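Local coordinates for protein isochorismatase hydrolase (PDB 3HB7) that probably catalyses a hydrolysis reaction, as a member of the isochorismatase family, at residues His57-Ala61 with Gly82-Ile86. Numbering follows the deposited sequence.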
loop_
_atom_site.group_PDB
_atom_site.type_symbol
_atom_site.label_atom_id
_atom_site.label_comp_id
_atom_site.label_asym_id
_atom_site.label_seq_id
_atom_site.Cartn_x
_atom_site.Cartn_y
_atom_site.Cartn_z
ATOM N N HIS E 57 4.415 6.062 48.609
ATOM C CA HIS E 57 4.789 6.785 47.414
ATOM C C HIS E 57 6.038 6.203 46.790
ATOM O O HIS E 57 7.048 6.049 47.432
ATOM C CB HIS E 57 5.027 8.256 47.709
ATOM C CG HIS E 57 3.974 8.888 48.558
ATOM N ND1 HIS E 57 2.987 9.690 48.042
ATOM C CD2 HIS E 57 3.768 8.851 49.889
ATOM C CE1 HIS E 57 2.204 10.094 49.014
ATOM N NE2 HIS E 57 2.654 9.598 50.144
ATOM N N ILE E 58 5.943 5.875 45.521
ATOM C CA ILE E 58 7.011 5.209 44.846
ATOM C C ILE E 58 7.583 6.051 43.749
ATOM O O ILE E 58 6.892 6.480 42.868
ATOM C CB ILE E 58 6.529 3.886 44.332
ATOM C CG1 ILE E 58 6.043 3.082 45.511
ATOM C CG2 ILE E 58 7.640 3.151 43.673
ATOM C CD1 ILE E 58 5.238 1.976 45.164
ATOM N N GLN E 59 8.870 6.288 43.823
ATOM C CA GLN E 59 9.540 7.116 42.869
ATOM C C GLN E 59 10.709 6.422 42.221
ATOM O O GLN E 59 11.525 5.844 42.874
ATOM C CB GLN E 59 10.017 8.398 43.532
ATOM C CG GLN E 59 11.217 8.226 44.366
ATOM C CD GLN E 59 11.604 9.435 45.139
ATOM O OE1 GLN E 59 11.573 10.517 44.624
ATOM N NE2 GLN E 59 11.932 9.263 46.380
ATOM N N GLU E 60 10.778 6.530 40.913
ATOM C CA GLU E 60 11.902 6.055 40.153
ATOM C C GLU E 60 13.068 6.934 40.473
ATOM O O GLU E 60 12.942 8.126 40.470
ATOM C CB GLU E 60 11.583 6.148 38.677
ATOM C CG GLU E 60 12.706 5.822 37.765
ATOM C CD GLU E 60 12.275 5.749 36.324
ATOM O OE1 GLU E 60 12.739 6.548 35.529
ATOM O OE2 GLU E 60 11.458 4.903 35.987
ATOM N N ALA E 61 14.188 6.316 40.789
ATOM C CA ALA E 61 15.392 7.003 41.166
ATOM C C ALA E 61 16.658 6.331 40.664
ATOM O O ALA E 61 17.344 5.717 41.415
ATOM C CB ALA E 61 15.439 7.148 42.645
ATOM N N GLY E 82 13.663 16.076 38.930
ATOM C CA GLY E 82 12.809 15.236 38.123
ATOM C C GLY E 82 12.296 14.041 38.871
ATOM O O GLY E 82 11.186 13.627 38.678
ATOM N N SER E 83 13.133 13.503 39.736
ATOM C CA SER E 83 12.796 12.372 40.576
ATOM C C SER E 83 11.720 12.646 41.586
ATOM O O SER E 83 11.015 11.759 41.985
ATOM C CB SER E 83 14.029 11.841 41.271
ATOM O OG SER E 83 13.889 10.486 41.554
ATOM N N ASP E 84 11.623 13.893 42.015
ATOM C CA ASP E 84 10.731 14.270 43.104
ATOM C C ASP E 84 9.273 14.267 42.773
ATOM O O ASP E 84 8.888 14.427 41.651
ATOM C CB ASP E 84 11.118 15.617 43.688
ATOM C CG ASP E 84 10.989 15.650 45.181
ATOM O OD1 ASP E 84 10.987 14.584 45.796
ATOM O OD2 ASP E 84 10.890 16.738 45.748
ATOM N N PHE E 85 8.465 14.081 43.791
ATOM C CA PHE E 85 7.040 14.103 43.629
ATOM C C PHE E 85 6.568 15.496 43.252
ATOM O O PHE E 85 7.155 16.479 43.624
ATOM C CB PHE E 85 6.360 13.579 44.880
ATOM C CG PHE E 85 6.870 12.254 45.311
ATOM C CD1 PHE E 85 6.402 11.116 44.752
ATOM C CD2 PHE E 85 7.852 12.155 46.240
ATOM C CE1 PHE E 85 6.898 9.923 45.119
ATOM C CE2 PHE E 85 8.337 10.966 46.598
ATOM C CZ PHE E 85 7.859 9.855 46.040
ATOM N N ILE E 86 5.524 15.561 42.464
ATOM C CA ILE E 86 4.926 16.816 42.166
ATOM C C ILE E 86 4.233 17.266 43.422
ATOM O O ILE E 86 3.739 16.465 44.178
ATOM C CB ILE E 86 3.949 16.686 41.035
ATOM C CG1 ILE E 86 2.958 15.595 41.345
ATOM C CG2 ILE E 86 4.671 16.372 39.790
ATOM C CD1 ILE E 86 1.792 15.626 40.503
#
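Phe85 packs against His57 and Gln59 at the C-terminal end of strand 53-60, beside strand 96-100 in the parallel sheet of this isochorismatase-like α/β fold. It illustrates how an irregular connection can be fixed to a strand by one ring and one hydroxyl. Gln59 shows the packing atom by atom. Its CB lies 3.6 Å from Phe85 CZ; CG, set between the backbone N and the carbonyl carbon (chi1 76°), carries the extended chain past CZ, and CD comes within 3.9 Å of Phe85 CE2. The terminal amide, inclined 32° to the ring, ends beside the backbone carbonyl of Ser83. Shortening Gln59 to an alanine would probably leave the CZ-CE2 side of Phe85 without its cover and the ring freer to turn. On the opposite side of the ring plane, His57 CB sits 3.6 Å from Phe85 CE1, while the imidazole turns its edge to the phenyl face in a T-shaped pair (centroids 5.7 Å apart); His57 NE2 is hydrogen-bonded to Glu95. Farther along, Ser83 OG donates a 2.8 Å hydrogen bond to Glu60 O, meeting the carbonyl at a C=O...OG angle of 144°.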